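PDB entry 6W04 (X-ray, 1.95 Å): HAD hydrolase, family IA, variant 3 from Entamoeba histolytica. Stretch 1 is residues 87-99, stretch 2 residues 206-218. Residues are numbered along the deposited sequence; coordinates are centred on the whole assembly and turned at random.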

ATOM      1  N   LEU A  87       4.133  12.764  -0.411  1.00 31.55           N
ATOM      2  CA  LEU A  87       2.784  12.244  -0.585  1.00 34.77           C
ATOM      3  C   LEU A  87       2.291  12.569  -1.989  1.00 34.98           C
ATOM      4  O   LEU A  87       2.557  13.648  -2.517  1.00 35.41           O
ATOM      5  CB  LEU A  87       1.840  12.831   0.460  1.00 35.18           C
ATOM      6  CG  LEU A  87       1.978  12.309   1.887  1.00 36.98           C
ATOM      7  CD1 LEU A  87       1.072  13.096   2.813  1.00 36.60           C
ATOM      8  CD2 LEU A  87       1.657  10.828   1.972  1.00 35.09           C
ATOM      9  N   CYS A  88       1.584  11.613  -2.593  1.00 33.72           N
ATOM     10  CA  CYS A  88       1.148  11.718  -3.979  1.00 34.68           C
ATOM     11  C   CYS A  88       0.391  13.025  -4.223  1.00 39.25           C
ATOM     12  O   CYS A  88      -0.301  13.545  -3.336  1.00 37.30           O
ATOM     13  CB  CYS A  88       0.275  10.500  -4.325  1.00 31.74           C
ATOM     14  SG  CYS A  88      -0.397  10.516  -5.993  1.00 41.71           S
ATOM     15  N   ASP A  89       0.563  13.578  -5.427  1.00 40.75           N
ATOM     16  CA  ASP A  89      -0.139  14.806  -5.810  1.00 45.36           C
ATOM     17  C   ASP A  89      -1.627  14.692  -5.509  1.00 43.37           C
ATOM     18  O   ASP A  89      -2.253  13.666  -5.787  1.00 46.79           O
ATOM     19  CB  ASP A  89       0.047  15.103  -7.302  1.00 54.98           C
ATOM     20  CG  ASP A  89       1.436  15.607  -7.646  1.00 62.12           C
ATOM     21  OD1 ASP A  89       2.233  15.892  -6.729  1.00 62.71           O
ATOM     22  OD2 ASP A  89       1.726  15.711  -8.853  1.00 68.00           O
ATOM     23  N   GLY A  90      -2.189  15.752  -4.935  1.00 42.54           N
ATOM     24  CA  GLY A  90      -3.607  15.794  -4.645  1.00 53.65           C
ATOM     25  C   GLY A  90      -4.030  15.091  -3.374  1.00 51.60           C
ATOM     26  O   GLY A  90      -5.159  15.308  -2.915  1.00 41.34           O
ATOM     27  N   ALA A  91      -3.163  14.272  -2.776  1.00 46.43           N
ATOM     28  CA  ALA A  91      -3.564  13.510  -1.600  1.00 39.37           C
ATOM     29  C   ALA A  91      -3.946  14.426  -0.443  1.00 39.27           C
ATOM     30  O   ALA A  91      -5.030  14.284   0.142  1.00 42.06           O
ATOM     31  CB  ALA A  91      -2.444  12.557  -1.188  1.00 32.85           C
ATOM     32  N   ILE A  92      -3.075  15.385  -0.104  1.00 37.66           N
ATOM     33  CA  ILE A  92      -3.363  16.255   1.039  1.00 42.21           C
ATOM     34  C   ILE A  92      -4.665  17.009   0.814  1.00 44.26           C
ATOM     35  O   ILE A  92      -5.489  17.138   1.731  1.00 42.38           O
ATOM     36  CB  ILE A  92      -2.183  17.213   1.313  1.00 41.73           C
ATOM     37  CG1 ILE A  92      -0.940  16.413   1.729  1.00 46.54           C
ATOM     38  CG2 ILE A  92      -2.538  18.212   2.401  1.00 43.11           C
ATOM     39  CD1 ILE A  92       0.229  17.277   2.150  1.00 49.48           C
ATOM     40  N   ASN A  93      -4.884  17.495  -0.412  1.00 43.65           N
ATOM     41  CA  ASN A  93      -6.135  18.181  -0.728  1.00 47.44           C
ATOM     42  C   ASN A  93      -7.336  17.287  -0.477  1.00 49.98           C
ATOM     43  O   ASN A  93      -8.348  17.734   0.079  1.00 45.75           O
ATOM     44  CB  ASN A  93      -6.140  18.638  -2.185  1.00 55.97           C
ATOM     45  CG  ASN A  93      -5.205  19.798  -2.440  1.00 70.46           C
ATOM     46  OD1 ASN A  93      -4.800  20.511  -1.516  1.00 65.91           O
ATOM     47  ND2 ASN A  93      -4.863  20.005  -3.708  1.00 79.88           N
ATOM     48  N   LEU A  94      -7.260  16.026  -0.913  1.00 46.28           N
ATOM     49  CA  LEU A  94      -8.352  15.098  -0.648  1.00 45.48           C
ATOM     50  C   LEU A  94      -8.563  14.914   0.851  1.00 45.52           C
ATOM     51  O   LEU A  94      -9.704  14.934   1.328  1.00 46.82           O
ATOM     52  CB  LEU A  94      -8.079  13.751  -1.326  1.00 43.47           C
ATOM     53  CG  LEU A  94      -9.244  12.763  -1.348  1.00 46.46           C
ATOM     54  CD1 LEU A  94     -10.509  13.478  -1.834  1.00 46.97           C
ATOM     55  CD2 LEU A  94      -8.924  11.526  -2.228  1.00 42.91           C
ATOM     56  N   PHE A  95      -7.471  14.733   1.607  1.00 38.62           N
ATOM     57  CA  PHE A  95      -7.560  14.623   3.063  1.00 46.60           C
ATOM     58  C   PHE A  95      -8.368  15.771   3.659  1.00 45.63           C
ATOM     59  O   PHE A  95      -9.270  15.553   4.473  1.00 44.07           O
ATOM     60  CB  PHE A  95      -6.166  14.624   3.704  1.00 43.53           C
ATOM     61  CG  PHE A  95      -5.289  13.470   3.322  1.00 41.75           C
ATOM     62  CD1 PHE A  95      -5.805  12.316   2.759  1.00 38.38           C
ATOM     63  CD2 PHE A  95      -3.928  13.543   3.569  1.00 32.98           C
ATOM     64  CE1 PHE A  95      -4.966  11.266   2.419  1.00 39.51           C
ATOM     65  CE2 PHE A  95      -3.089  12.499   3.248  1.00 34.98           C
ATOM     66  CZ  PHE A  95      -3.608  11.357   2.667  1.00 39.50           C
ATOM     67  N   GLU A  96      -8.028  17.008   3.286  1.00 41.79           N
ATOM     68  CA  GLU A  96      -8.723  18.168   3.843  1.00 45.21           C
ATOM     69  C   GLU A  96     -10.173  18.223   3.379  1.00 55.61           C
ATOM     70  O   GLU A  96     -11.077  18.519   4.173  1.00 53.53           O
ATOM     71  CB  GLU A  96      -7.990  19.451   3.452  1.00 52.83           C
ATOM     72  CG  GLU A  96      -6.517  19.468   3.861  1.00 52.43           C
ATOM     73  CD  GLU A  96      -5.788  20.704   3.366  1.00 60.65           C
ATOM     74  OE1 GLU A  96      -4.743  21.068   3.938  1.00 62.33           O
ATOM     75  OE2 GLU A  96      -6.267  21.316   2.392  1.00 74.46           O
ATOM     76  N   ALA A  97     -10.417  17.933   2.102  1.00 48.41           N
ATOM     77  CA  ALA A  97     -11.778  17.966   1.590  1.00 53.85           C
ATOM     78  C   ALA A  97     -12.652  16.919   2.272  1.00 56.99           C
ATOM     79  O   ALA A  97     -13.841  17.161   2.520  1.00 57.52           O
ATOM     80  CB  ALA A  97     -11.774  17.774   0.074  1.00 49.61           C
ATOM     81  N   LEU A  98     -12.083  15.746   2.576  1.00 47.94           N
ATOM     82  CA  LEU A  98     -12.847  14.685   3.225  1.00 50.86           C
ATOM     83  C   LEU A  98     -13.271  15.091   4.636  1.00 52.95           C
ATOM     84  O   LEU A  98     -14.437  14.926   5.017  1.00 51.76           O
ATOM     85  CB  LEU A  98     -12.021  13.388   3.254  1.00 47.96           C
ATOM     86  CG  LEU A  98     -11.883  12.656   1.914  1.00 42.41           C
ATOM     87  CD1 LEU A  98     -10.881  11.505   1.994  1.00 39.91           C
ATOM     88  CD2 LEU A  98     -13.259  12.172   1.414  1.00 46.41           C
ATOM     89  N   LYS A  99     -12.337  15.627   5.429  1.00 53.06           N
ATOM     90  CA  LYS A  99     -12.692  16.065   6.775  1.00 54.17           C
ATOM     91  C   LYS A  99     -13.741  17.167   6.738  1.00 54.97           C
ATOM     92  O   LYS A  99     -14.666  17.172   7.556  1.00 58.26           O
ATOM     93  CB  LYS A  99     -11.462  16.541   7.547  1.00 59.30           C
ATOM     94  CG  LYS A  99     -11.805  16.897   8.997  1.00 65.47           C
ATOM     95  CD  LYS A  99     -10.962  18.028   9.546  1.00 69.60           C
ATOM     96  CE  LYS A  99     -11.447  18.445  10.941  1.00 79.67           C
ATOM     97  NZ  LYS A  99     -11.463  17.309  11.913  1.00 80.86           N
ATOM     98  N   ILE A 206      -6.742   6.032 -11.692  1.00 37.46           N
ATOM     99  CA  ILE A 206      -6.242   7.388 -11.875  1.00 46.22           C
ATOM    100  C   ILE A 206      -4.737   7.414 -11.662  1.00 45.17           C
ATOM    101  O   ILE A 206      -4.148   6.504 -11.064  1.00 41.74           O
ATOM    102  CB  ILE A 206      -6.917   8.401 -10.925  1.00 45.05           C
ATOM    103  CG1 ILE A 206      -6.648   7.999  -9.470  1.00 42.63           C
ATOM    104  CG2 ILE A 206      -8.406   8.511 -11.241  1.00 46.34           C
ATOM    105  CD1 ILE A 206      -7.289   8.897  -8.427  1.00 53.74           C
ATOM    106  N   HIS A 207      -4.120   8.499 -12.144  1.00 45.26           N
ATOM    107  CA  HIS A 207      -2.678   8.668 -11.973  1.00 43.54           C
ATOM    108  C   HIS A 207      -2.350   9.295 -10.627  1.00 41.50           C
ATOM    109  O   HIS A 207      -1.421   8.850  -9.945  1.00 48.55           O
ATOM    110  CB  HIS A 207      -2.096   9.504 -13.114  1.00 50.92           C
ATOM    111  CG  HIS A 207      -2.167   8.827 -14.446  1.00 54.72           C
ATOM    112  ND1 HIS A 207      -3.085   9.177 -15.415  1.00 62.03           N
ATOM    113  CD2 HIS A 207      -1.444   7.805 -14.966  1.00 54.83           C
ATOM    114  CE1 HIS A 207      -2.921   8.404 -16.475  1.00 57.32           C
ATOM    115  NE2 HIS A 207      -1.932   7.565 -16.229  1.00 57.49           N
ATOM    116  N   THR A 208      -3.091  10.336 -10.237  1.00 42.98           N
ATOM    117  CA  THR A 208      -2.891  11.027  -8.965  1.00 45.04           C
ATOM    118  C   THR A 208      -4.245  11.402  -8.370  1.00 48.86           C
ATOM    119  O   THR A 208      -5.284  11.319  -9.032  1.00 44.57           O
ATOM    120  CB  THR A 208      -2.054  12.300  -9.119  1.00 49.92           C
ATOM    121  OG1 THR A 208      -2.894  13.355  -9.600  1.00 47.33           O
ATOM    122  CG2 THR A 208      -0.900  12.095 -10.081  1.00 48.19           C
ATOM    123  N   PHE A 209      -4.231  11.865  -7.114  1.00 41.19           N
ATOM    124  CA  PHE A 209      -5.493  12.234  -6.481  1.00 41.92           C
ATOM    125  C   PHE A 209      -6.061  13.552  -7.000  1.00 48.25           C
ATOM    126  O   PHE A 209      -7.211  13.870  -6.683  1.00 57.67           O
ATOM    127  CB  PHE A 209      -5.333  12.251  -4.953  1.00 40.41           C
ATOM    128  CG  PHE A 209      -5.022  10.888  -4.392  1.00 42.30           C
ATOM    129  CD1 PHE A 209      -6.050  10.012  -4.063  1.00 38.22           C
ATOM    130  CD2 PHE A 209      -3.705  10.452  -4.289  1.00 36.92           C
ATOM    131  CE1 PHE A 209      -5.773   8.733  -3.587  1.00 36.79           C
ATOM    132  CE2 PHE A 209      -3.411   9.172  -3.823  1.00 35.57           C
ATOM    133  CZ  PHE A 209      -4.443   8.312  -3.466  1.00 40.31           C
ATOM    134  N   ASN A 210      -5.307  14.303  -7.811  1.00 52.02           N
ATOM    135  CA  ASN A 210      -5.883  15.442  -8.523  1.00 51.03           C
ATOM    136  C   ASN A 210      -6.994  15.023  -9.475  1.00 55.54           C
ATOM    137  O   ASN A 210      -7.804  15.865  -9.873  1.00 57.37           O
ATOM    138  CB  ASN A 210      -4.816  16.189  -9.332  1.00 52.71           C
ATOM    139  CG  ASN A 210      -3.806  16.903  -8.458  1.00 58.61           C
ATOM    140  OD1 ASN A 210      -4.107  17.293  -7.331  1.00 60.22           O
ATOM    141  ND2 ASN A 210      -2.596  17.082  -8.978  1.00 59.36           N
ATOM    142  N   GLU A 211      -7.052  13.746  -9.848  1.00 54.02           N
ATOM    143  CA  GLU A 211      -7.950  13.280 -10.894  1.00 57.09           C
ATOM    144  C   GLU A 211      -9.245  12.689 -10.354  1.00 57.54           C
ATOM    145  O   GLU A 211     -10.030  12.133 -11.123  1.00 64.81           O
ATOM    146  CB  GLU A 211      -7.227  12.257 -11.765  1.00 60.51           C
ATOM    147  CG  GLU A 211      -5.968  12.803 -12.424  1.00 68.90           C
ATOM    148  CD  GLU A 211      -5.259  11.755 -13.257  1.00 72.32           C
ATOM    149  OE1 GLU A 211      -5.477  10.554 -12.996  1.00 68.30           O
ATOM    150  OE2 GLU A 211      -4.500  12.131 -14.176  1.00 74.45           O
ATOM    151  N   ILE A 212      -9.486  12.789  -9.054  1.00 54.67           N
ATOM    152  CA  ILE A 212     -10.683  12.238  -8.440  1.00 53.01           C
ATOM    153  C   ILE A 212     -11.352  13.329  -7.605  1.00 58.49           C
ATOM    154  O   ILE A 212     -10.674  14.179  -7.017  1.00 59.24           O
ATOM    155  CB  ILE A 212     -10.339  10.991  -7.593  1.00 51.62           C
ATOM    156  CG1 ILE A 212     -11.601  10.237  -7.183  1.00 55.82           C
ATOM    157  CG2 ILE A 212      -9.494  11.356  -6.366  1.00 47.45           C
ATOM    158  CD1 ILE A 212     -12.371   9.668  -8.341  1.00 52.64           C
ATOM    159  N   THR A 213     -12.684  13.323  -7.579  1.00 58.08           N
ATOM    160  CA  THR A 213     -13.462  14.206  -6.722  1.00 56.33           C
ATOM    161  C   THR A 213     -14.312  13.386  -5.755  1.00 60.35           C
ATOM    162  O   THR A 213     -14.579  12.200  -5.974  1.00 58.54           O
ATOM    163  CB  THR A 213     -14.381  15.139  -7.530  1.00 72.10           C
ATOM    164  OG1 THR A 213     -15.498  14.399  -8.038  1.00 62.28           O
ATOM    165  CG2 THR A 213     -13.629  15.781  -8.687  1.00 75.92           C
ATOM    166  N   ILE A 214     -14.741  14.041  -4.674  1.00 60.83           N
ATOM    167  CA  ILE A 214     -15.684  13.422  -3.745  1.00 67.52           C
ATOM    168  C   ILE A 214     -16.925  12.939  -4.487  1.00 68.96           C
ATOM    169  O   ILE A 214     -17.465  11.862  -4.202  1.00 58.82           O
ATOM    170  CB  ILE A 214     -16.065  14.419  -2.635  1.00 72.94           C
ATOM    171  CG1 ILE A 214     -14.841  15.215  -2.175  1.00 74.16           C
ATOM    172  CG2 ILE A 214     -16.749  13.695  -1.480  1.00 67.99           C
ATOM    173  CD1 ILE A 214     -13.935  14.451  -1.290  1.00 66.64           C
ATOM    174  N   GLU A 215     -17.406  13.740  -5.438  1.00 67.45           N
ATOM    175  CA  GLU A 215     -18.641  13.405  -6.136  1.00 69.14           C
ATOM    176  C   GLU A 215     -18.452  12.192  -7.037  1.00 67.77           C
ATOM    177  O   GLU A 215     -19.345  11.341  -7.132  1.00 70.35           O
ATOM    178  CB  GLU A 215     -19.134  14.613  -6.941  1.00 70.14           C
ATOM    179  N   GLU A 216     -17.305  12.103  -7.719  1.00 64.85           N
ATOM    180  CA  GLU A 216     -17.009  10.908  -8.506  1.00 63.32           C
ATOM    181  C   GLU A 216     -17.001   9.665  -7.627  1.00 63.75           C
ATOM    182  O   GLU A 216     -17.517   8.610  -8.021  1.00 63.52           O
ATOM    183  CB  GLU A 216     -15.665  11.056  -9.216  1.00 67.25           C
ATOM    184  CG  GLU A 216     -15.620  12.082 -10.345  1.00 78.60           C
ATOM    185  CD  GLU A 216     -14.217  12.233 -10.926  1.00 90.00           C
ATOM    186  OE1 GLU A 216     -13.511  13.195 -10.553  1.00 91.82           O
ATOM    187  OE2 GLU A 216     -13.812  11.375 -11.742  1.00 93.70           O
ATOM    188  N   MET A 217     -16.424   9.777  -6.424  1.00 61.79           N
ATOM    189  CA  MET A 217     -16.318   8.635  -5.519  1.00 59.11           C
ATOM    190  C   MET A 217     -17.682   8.229  -4.976  1.00 65.84           C
ATOM    191  O   MET A 217     -17.987   7.033  -4.875  1.00 62.65           O
ATOM    192  CB  MET A 217     -15.357   8.965  -4.373  1.00 55.05           C
ATOM    193  CG  MET A 217     -13.930   9.217  -4.842  1.00 54.01           C
ATOM    194  SD  MET A 217     -12.820   9.968  -3.617  1.00 61.48           S
ATOM    195  CE  MET A 217     -12.977   8.747  -2.347  1.00 50.07           C
ATOM    196  N   VAL A 218     -18.513   9.209  -4.616  1.00 64.51           N
ATOM    197  CA  VAL A 218     -19.854   8.902  -4.128  1.00 66.01           C
ATOM    198  C   VAL A 218     -20.647   8.182  -5.207  1.00 66.38           C
ATOM    199  O   VAL A 218     -21.318   7.176  -4.944  1.00 71.45           O
ATOM    200  CB  VAL A 218     -20.564  10.186  -3.662  1.00 70.83           C
ATOM    201  CG1 VAL A 218     -22.067  10.035  -3.771  1.00 67.37           C
ATOM    202  CG2 VAL A 218     -20.156  10.523  -2.224  1.00 68.02           C
TER
HETATM  203  O   HOH W   1      -7.119  16.177  -4.580  1.00 47.51           O

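The contact becomes close at T208, whose CB lies 3.6 Å from D89 O and whose CA lies 3.9 Å from C88 SG. T208 OG1 accepts from N210 N at 3.1 Å, at the start of the 3-10 segment 209-211. The single direct hydrogen bond between the stretches follows, from F209 N to D89 O (3.0 Å), tying this segment to the type II turn from C88 to A91. The F209 ring meets three apolar side chains of stretch 1, with C88 SG 3.7 Å from F209 CD2, A91 CB 4.0 Å from F209 CD2 and L94 CD2 3.7 Å from F209 CD1. The closest CA pair is G90 CA and F209 CA, 4.4 Å apart. G90, the N-cap of helix 91-99, has positive phi, and a CB on it would clash with F209 C and N210 N. A water donates to both G90 O (2.7 Å) and F209 O (3.1 Å). N210 OD1 packs 3.1 Å from G90 CA.

Beyond I212, T213 caps helix 214-218, its OG1 accepting from E216 N at 2.9 Å. The contact then becomes purely apolar: I214 CD1 lies 3.6 Å from both L94 CD1 and L98 CD2, and M217 SD approaches L94 CD2 at 4.4 Å. These side chains span helices whose axes approach no closer than 12.3 Å and cross at -72°.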